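Local atomic coordinates of sulfite reductase [ferredoxin] (Mycobacterium tuberculosis, PDB entry 1ZJ8), a protein that catalyses the six-electron reduction of sulfite to sulfide with electrons from ferredoxin, using siroheme and a [4Fe-4S] cluster. Residues R108-G113 with P176-G181; Q142-H147 with I384-Y389. All blocks are in the same frame, centred on the assembly; numbering follows the deposited sequence.

Contact 1: residues R108-G113 with P176-G181. With SRM (siroheme), chain E.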
# COMPACT_ATOMS: atom_id res chain seq x y z
N ARG A 108 2.85 8.73 9.43
CA ARG A 108 1.88 8.08 8.54
C ARG A 108 0.48 8.25 9.09
O ARG A 108 0.18 7.80 10.20
CB ARG A 108 2.21 6.57 8.45
CG ARG A 108 1.29 5.74 7.54
CD ARG A 108 1.69 4.25 7.50
NE ARG A 108 2.96 4.03 6.82
CZ ARG A 108 3.54 2.84 6.63
NH1 ARG A 108 2.97 1.71 7.07
NH2 ARG A 108 4.68 2.75 5.99
N VAL A 109 -0.39 8.88 8.31
CA VAL A 109 -1.75 9.10 8.74
C VAL A 109 -2.62 7.94 8.28
O VAL A 109 -2.63 7.60 7.10
CB VAL A 109 -2.33 10.41 8.20
CG1 VAL A 109 -3.71 10.66 8.78
CG2 VAL A 109 -1.39 11.58 8.52
N ARG A 110 -3.36 7.35 9.23
CA ARG A 110 -4.24 6.22 8.96
C ARG A 110 -5.56 6.67 8.32
O ARG A 110 -6.30 7.46 8.92
CB ARG A 110 -4.53 5.53 10.29
CG ARG A 110 -5.17 4.19 10.15
CD ARG A 110 -5.85 3.73 11.42
NE ARG A 110 -6.45 2.43 11.17
CZ ARG A 110 -5.81 1.28 11.30
NH1 ARG A 110 -4.57 1.22 11.78
NH2 ARG A 110 -6.44 0.15 11.00
N CYS A 111 -5.83 6.18 7.11
CA CYS A 111 -7.04 6.54 6.37
C CYS A 111 -7.82 5.33 5.88
O CYS A 111 -7.92 5.08 4.67
CB CYS A 111 -6.66 7.38 5.16
SG CYS A 111 -5.75 8.86 5.54
N ASP A 112 -8.39 4.58 6.82
CA ASP A 112 -9.12 3.37 6.46
C ASP A 112 -10.14 3.70 5.39
O ASP A 112 -10.84 4.72 5.48
CB ASP A 112 -9.75 2.73 7.69
CG ASP A 112 -8.70 2.38 8.74
OD1 ASP A 112 -8.34 1.20 8.85
OD2 ASP A 112 -8.17 3.31 9.41
N GLY A 113 -10.15 2.88 4.34
CA GLY A 113 -11.02 3.08 3.18
C GLY A 113 -10.73 4.30 2.33
O GLY A 113 -11.54 4.65 1.45
N PRO A 176 -2.68 -4.48 13.19
CA PRO A 176 -3.42 -4.20 11.93
C PRO A 176 -3.19 -2.82 11.33
O PRO A 176 -3.37 -1.78 12.00
CB PRO A 176 -4.90 -4.38 12.32
CG PRO A 176 -4.88 -5.15 13.61
CD PRO A 176 -3.61 -4.70 14.31
N ARG A 177 -2.80 -2.82 10.06
CA ARG A 177 -2.55 -1.59 9.32
C ARG A 177 -3.88 -1.10 8.79
O ARG A 177 -4.90 -1.73 9.03
CB ARG A 177 -1.56 -1.86 8.18
CG ARG A 177 -0.25 -2.53 8.61
CD ARG A 177 0.40 -1.71 9.72
NE ARG A 177 1.74 -2.15 10.10
CZ ARG A 177 2.85 -1.90 9.41
NH1 ARG A 177 2.82 -1.24 8.25
NH2 ARG A 177 4.00 -2.36 9.88
N VAL A 178 -3.87 0.02 8.06
CA VAL A 178 -5.04 0.49 7.32
C VAL A 178 -5.89 -0.64 6.72
O VAL A 178 -5.38 -1.57 6.11
CB VAL A 178 -4.67 1.38 6.09
CG1 VAL A 178 -4.72 2.83 6.43
CG2 VAL A 178 -3.35 0.98 5.51
N VAL A 179 -7.20 -0.53 6.87
CA VAL A 179 -8.10 -1.38 6.14
C VAL A 179 -8.38 -0.71 4.80
O VAL A 179 -8.86 0.43 4.77
CB VAL A 179 -9.45 -1.52 6.88
CG1 VAL A 179 -10.36 -2.49 6.11
CG2 VAL A 179 -9.24 -1.94 8.34
N LEU A 180 -8.11 -1.41 3.70
CA LEU A 180 -8.36 -0.84 2.37
C LEU A 180 -9.87 -0.86 2.03
O LEU A 180 -10.62 -1.73 2.50
CB LEU A 180 -7.53 -1.56 1.31
CG LEU A 180 -6.02 -1.75 1.55
CD1 LEU A 180 -5.35 -2.43 0.34
CD2 LEU A 180 -5.33 -0.45 1.86
N GLY A 181 -10.31 0.11 1.24
CA GLY A 181 -11.68 0.15 0.72
C GLY A 181 -11.77 0.67 -0.71
O GLY A 181 -10.89 1.41 -1.16
FE SRM E . 5.97 -0.90 3.29
CHA SRM E . 8.67 -1.20 5.37
CHB SRM E . 6.97 2.19 2.48
CHC SRM E . 3.37 -0.60 1.36
CHD SRM E . 6.29 -4.22 2.39
NA SRM E . 7.40 0.33 3.97
C1A SRM E . 8.34 0.09 4.91
C2A SRM E . 9.01 1.32 5.43
CMA SRM E . 8.36 1.74 6.71
CDA SRM E . 10.50 1.18 5.51
CEA SRM E . 11.16 0.97 6.84
O3A SRM E . 10.88 -0.06 7.47
O4A SRM E . 11.95 1.80 7.30
C3A SRM E . 8.69 2.28 4.33
CAA SRM E . 8.38 3.67 4.78
CBA SRM E . 9.73 4.34 4.77
CCA SRM E . 9.59 5.80 4.45
O1A SRM E . 8.77 6.14 3.56
O2A SRM E . 10.28 6.62 5.09
C4A SRM E . 7.62 1.59 3.56
NB SRM E . 5.23 0.60 2.26
C1B SRM E . 5.70 1.83 2.03
C2B SRM E . 4.76 2.74 1.30
CMB SRM E . 4.75 4.16 1.80
CDB SRM E . 5.18 2.76 -0.13
CEB SRM E . 4.41 3.60 -1.08
O3B SRM E . 4.90 4.62 -1.63
O4B SRM E . 3.25 3.27 -1.31
C3B SRM E . 3.47 1.97 1.49
CAB SRM E . 2.80 2.35 2.78
CBB SRM E . 1.32 2.10 2.74
CCB SRM E . 0.72 2.28 4.10
O1B SRM E . 0.10 3.29 4.39
O2B SRM E . 0.82 1.40 4.95
C4B SRM E . 4.02 0.59 1.71
NC SRM E . 5.12 -2.10 2.05
C1C SRM E . 3.93 -1.87 1.45
C2C SRM E . 3.50 -2.90 0.63
CDC SRM E . 2.40 -2.93 -0.38
CEC SRM E . 1.01 -3.26 0.01
O3C SRM E . 0.70 -3.33 1.22
O4C SRM E . 0.23 -3.45 -0.93
C3C SRM E . 4.39 -3.90 0.92
CAC SRM E . 4.24 -5.21 0.22
CBC SRM E . 3.09 -6.13 0.56
CCC SRM E . 3.41 -6.87 1.85
O1C SRM E . 3.42 -6.26 2.95
O2C SRM E . 3.68 -8.10 1.74
C4C SRM E . 5.31 -3.42 1.81
ND SRM E . 7.01 -2.48 4.03
C1D SRM E . 7.10 -3.65 3.38
C2D SRM E . 8.24 -4.33 3.84
CAD SRM E . 8.35 -5.84 3.85
CBD SRM E . 7.92 -6.59 5.07
CCD SRM E . 7.86 -8.09 5.14
O1D SRM E . 6.72 -8.60 5.30
O2D SRM E . 8.90 -8.79 5.05
C3D SRM E . 8.83 -3.52 4.80
CDD SRM E . 9.78 -3.98 5.86
CED SRM E . 9.33 -4.72 7.11
O3D SRM E . 8.14 -4.78 7.42
O4D SRM E . 10.15 -5.30 7.84
C4D SRM E . 8.05 -2.37 4.91

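Contact 2: residues Q142-H147 with I384-Y389. With SRM (siroheme), chain E.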
# COMPACT_ATOMS: atom_id res chain seq x y z
N GLN A 142 -3.72 3.89 0.61
CA GLN A 142 -4.71 4.97 0.82
C GLN A 142 -4.38 5.93 1.97
O GLN A 142 -5.22 6.74 2.36
CB GLN A 142 -6.14 4.41 0.93
CG GLN A 142 -6.52 3.44 -0.19
CD GLN A 142 -7.96 2.91 -0.09
OE1 GLN A 142 -8.21 1.78 0.39
NE2 GLN A 142 -8.93 3.72 -0.55
N ASN A 143 -3.14 5.87 2.47
CA ASN A 143 -2.62 6.84 3.45
C ASN A 143 -1.83 8.03 2.83
O ASN A 143 -1.44 8.02 1.66
CB ASN A 143 -1.71 6.11 4.44
CG ASN A 143 -2.46 5.10 5.28
OD1 ASN A 143 -3.66 5.28 5.55
ND2 ASN A 143 -1.77 4.04 5.72
N VAL A 144 -1.62 9.06 3.64
CA VAL A 144 -0.59 10.05 3.36
C VAL A 144 0.51 9.86 4.35
O VAL A 144 0.27 9.45 5.48
CB VAL A 144 -1.06 11.49 3.51
CG1 VAL A 144 -1.87 11.89 2.32
CG2 VAL A 144 -1.83 11.68 4.78
N GLN A 145 1.72 10.18 3.91
CA GLN A 145 2.88 10.17 4.75
C GLN A 145 3.58 11.50 4.70
O GLN A 145 3.73 12.09 3.60
CB GLN A 145 3.86 9.11 4.28
CG GLN A 145 3.39 7.72 4.50
CD GLN A 145 4.50 6.72 4.35
OE1 GLN A 145 4.40 5.61 4.83
NE2 GLN A 145 5.58 7.11 3.68
N TYR A 146 4.00 11.96 5.87
CA TYR A 146 4.75 13.21 6.03
C TYR A 146 6.21 12.85 6.25
O TYR A 146 6.49 11.74 6.67
CB TYR A 146 4.25 13.94 7.27
CG TYR A 146 2.81 14.43 7.26
CD1 TYR A 146 2.38 15.38 6.35
CD2 TYR A 146 1.90 13.98 8.22
CE1 TYR A 146 1.06 15.88 6.38
CE2 TYR A 146 0.57 14.46 8.26
CZ TYR A 146 0.15 15.42 7.33
OH TYR A 146 -1.15 15.92 7.33
N HIS A 147 7.13 13.76 5.94
CA HIS A 147 8.55 13.56 6.31
C HIS A 147 9.12 14.84 6.95
O HIS A 147 8.42 15.86 7.04
CB HIS A 147 9.38 13.14 5.11
CG HIS A 147 9.24 11.70 4.75
ND1 HIS A 147 8.54 11.28 3.64
CD2 HIS A 147 9.72 10.59 5.34
CE1 HIS A 147 8.61 9.96 3.56
NE2 HIS A 147 9.31 9.51 4.58
N ILE A 384 -13.62 12.92 -0.74
CA ILE A 384 -12.48 12.55 -1.57
C ILE A 384 -11.92 11.25 -0.98
O ILE A 384 -12.03 11.00 0.23
CB ILE A 384 -11.42 13.68 -1.58
CG1 ILE A 384 -10.13 13.23 -2.27
CG2 ILE A 384 -11.04 14.13 -0.16
CD1 ILE A 384 -9.14 14.38 -2.57
N ARG A 385 -11.33 10.43 -1.85
CA ARG A 385 -10.74 9.17 -1.45
C ARG A 385 -9.32 9.03 -2.00
O ARG A 385 -9.07 9.36 -3.17
CB ARG A 385 -11.57 8.00 -2.01
CG ARG A 385 -12.78 7.59 -1.16
CD ARG A 385 -14.04 8.30 -1.59
NE ARG A 385 -15.10 8.23 -0.59
CZ ARG A 385 -16.00 7.26 -0.48
NH1 ARG A 385 -16.02 6.23 -1.31
NH2 ARG A 385 -16.92 7.33 0.46
N PHE A 386 -8.39 8.52 -1.19
CA PHE A 386 -7.11 8.08 -1.72
C PHE A 386 -7.24 6.64 -2.25
O PHE A 386 -8.10 5.91 -1.79
CB PHE A 386 -6.01 8.14 -0.64
CG PHE A 386 -5.73 9.53 -0.08
CD1 PHE A 386 -5.69 10.65 -0.92
CD2 PHE A 386 -5.47 9.71 1.27
CE1 PHE A 386 -5.43 11.94 -0.40
CE2 PHE A 386 -5.20 10.97 1.79
CZ PHE A 386 -5.18 12.09 0.95
N THR A 387 -6.35 6.25 -3.16
CA THR A 387 -6.46 5.00 -3.96
C THR A 387 -5.37 4.00 -3.57
O THR A 387 -4.28 4.39 -3.18
CB THR A 387 -6.31 5.33 -5.48
OG1 THR A 387 -7.32 6.28 -5.84
CG2 THR A 387 -6.47 4.12 -6.42
N PRO A 388 -5.67 2.70 -3.61
CA PRO A 388 -4.54 1.77 -3.46
C PRO A 388 -3.54 1.74 -4.62
O PRO A 388 -2.69 0.86 -4.65
CB PRO A 388 -5.24 0.40 -3.28
CG PRO A 388 -6.70 0.74 -2.95
CD PRO A 388 -6.98 2.01 -3.66
N TYR A 389 -3.60 2.71 -5.53
CA TYR A 389 -2.62 2.82 -6.62
C TYR A 389 -1.99 4.21 -6.63
O TYR A 389 -1.52 4.69 -7.67
CB TYR A 389 -3.29 2.46 -7.95
CG TYR A 389 -3.58 0.98 -8.00
CD1 TYR A 389 -4.80 0.47 -7.57
CD2 TYR A 389 -2.59 0.06 -8.41
CE1 TYR A 389 -5.05 -0.89 -7.57
CE2 TYR A 389 -2.83 -1.29 -8.42
CZ TYR A 389 -4.06 -1.76 -8.00
OH TYR A 389 -4.32 -3.12 -8.00
FE SRM E . 5.97 -0.90 3.29
CHA SRM E . 8.67 -1.20 5.37
CHB SRM E . 6.97 2.19 2.48
CHC SRM E . 3.37 -0.60 1.36
CHD SRM E . 6.29 -4.22 2.39
NA SRM E . 7.40 0.33 3.97
C1A SRM E . 8.34 0.09 4.91
C2A SRM E . 9.01 1.32 5.43
CMA SRM E . 8.36 1.74 6.71
CDA SRM E . 10.50 1.18 5.51
CEA SRM E . 11.16 0.97 6.84
O3A SRM E . 10.88 -0.06 7.47
O4A SRM E . 11.95 1.80 7.30
C3A SRM E . 8.69 2.28 4.33
CAA SRM E . 8.38 3.67 4.78
CBA SRM E . 9.73 4.34 4.77
CCA SRM E . 9.59 5.80 4.45
O1A SRM E . 8.77 6.14 3.56
O2A SRM E . 10.28 6.62 5.09
C4A SRM E . 7.62 1.59 3.56
NB SRM E . 5.23 0.60 2.26
C1B SRM E . 5.70 1.83 2.03
C2B SRM E . 4.76 2.74 1.30
CMB SRM E . 4.75 4.16 1.80
CDB SRM E . 5.18 2.76 -0.13
CEB SRM E . 4.41 3.60 -1.08
O3B SRM E . 4.90 4.62 -1.63
O4B SRM E . 3.25 3.27 -1.31
C3B SRM E . 3.47 1.97 1.49
CAB SRM E . 2.80 2.35 2.78
CBB SRM E . 1.32 2.10 2.74
CCB SRM E . 0.72 2.28 4.10
O1B SRM E . 0.10 3.29 4.39
O2B SRM E . 0.82 1.40 4.95
C4B SRM E . 4.02 0.59 1.71
NC SRM E . 5.12 -2.10 2.05
C1C SRM E . 3.93 -1.87 1.45
C2C SRM E . 3.50 -2.90 0.63
CDC SRM E . 2.40 -2.93 -0.38
CEC SRM E . 1.01 -3.26 0.01
O3C SRM E . 0.70 -3.33 1.22
O4C SRM E . 0.23 -3.45 -0.93
C3C SRM E . 4.39 -3.90 0.92
CAC SRM E . 4.24 -5.21 0.22
CBC SRM E . 3.09 -6.13 0.56
CCC SRM E . 3.41 -6.87 1.85
O1C SRM E . 3.42 -6.26 2.95
O2C SRM E . 3.68 -8.10 1.74
C4C SRM E . 5.31 -3.42 1.81
ND SRM E . 7.01 -2.48 4.03
C1D SRM E . 7.10 -3.65 3.38
C2D SRM E . 8.24 -4.33 3.84
CAD SRM E . 8.35 -5.84 3.85
CBD SRM E . 7.92 -6.59 5.07
CCD SRM E . 7.86 -8.09 5.14
O1D SRM E . 6.72 -8.60 5.30
O2D SRM E . 8.90 -8.79 5.05
C3D SRM E . 8.83 -3.52 4.80
CDD SRM E . 9.78 -3.98 5.86
CED SRM E . 9.33 -4.72 7.11
O3D SRM E . 8.14 -4.78 7.42
O4D SRM E . 10.15 -5.30 7.84
C4D SRM E . 8.05 -2.37 4.91

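Contact 1: residues R108-G113 with P176-G181
With CG anti to the backbone N (chi1 -167°) and the chain extended on to NE, R110 reaches P176 and R177, while D112 has its CG beside the backbone N (chi1 -58°). R110 NH1 donates an almost straight bond to P176 O (3.2 Å), which lies in the guanidinium plane; V178 N sits over one face of that group. D112 OD2 meets R110 NE of the same segment in a salt bridge at 2.6 Å, bent and weak as a hydrogen bond. The carboxylate is thus shared: V179 N donates to D112 OD1 (2.9 Å) from above its plane, and V179 CG2 lies against the same oxygen. One residue on, G113 N bonds to V179 O (2.8 Å), and G113 and G181 pass with their CA atoms 3.9 Å apart. Nearer the cofactor, R108 NH1 and R177 NH1 are two donors 3.2 Å apart with no hydrogen bond between them; siroheme O2B lies 3.0 Å from R108 NH1, over one face of the R108 guanidinium. Q145 OE1 holds R108 NE, and A171 O receives R108 NH1. Strand 104-109 and the loop that follows it, in a ferredoxin-like half domain, are so joined to the weakly bonded edge strand 176-181 of the mixed sheet beside the siroheme pocket of the sulfite and nitrite reductase fold.

Contact 2: residues Q142-H147 with I384-Y389
Q142 and F386 bring their CA atoms to 4.7 Å where the short parts 142-144 and 386-388 run 122° apart, Q142 with positive phi (74°) just before strand 144-149 and F386 at the end of strand 384-386. The Q142 side chain leaves its backbone with CG anti to the carbonyl carbon and runs on extended, carrying CD away from CB (chi2 -178°). It lies side by side with P388, pointing the same way. Its NE2 donates to F386 O at 2.7 Å, nearly straight, with the acceptor close to the amide plane. Along the way Q142 CG packs on the peptide between T387 and P388, and CD lies 3.8 Å from P388 CG. F386 returns the contact from its own side chain: CD2 brings the ring edge to Q142 O, which lies near the ring plane, and further round the rim CE2 meets V144 CG1 at 3.5 Å, the two side chains crossing obliquely.

N143, Q145 and H147 reach the siroheme from this segment. H147 NE2 gives a straight bond to O2A (3.1 Å) and Q145 NE2 a weak one to O1A, while N143 ND2 comes implausibly close to O1B, at 2.4 Å, so that this bond is doubtful in detail. F433 stacks on the H147 ring. V144 and Y146 are backbone-bonded to strand 104-109, whereas I384 pairs with L116 and R385 with V393 in the second antiparallel sheet. Helix 118-131 lies against both partners, touching Y146 on one and I384 and F386 on the other, with F386 also resting on L392 of strand 392-397.

Two probable hydrogen bonds join contact 1 and contact 2 directly: G181 N to Q142 OE1 and C111 N to N143 OD1, both 2.8 Å. The centres of the two contacts lie about 9 Å apart, and they share a sheet in which strands 104-109 and 144-149 are neighbours. Siroheme touches both, R108 from contact 1 and N143, Q145 and H147 from contact 2, so the segments that build this cofactor pocket also hold one another. The side chain of R108 is about 7 Å from that of C478, the probable axial ligand of the siroheme iron, and about 8 Å from the [4Fe-4S] cluster; the side chain of N143 is about 12 Å from that of C478.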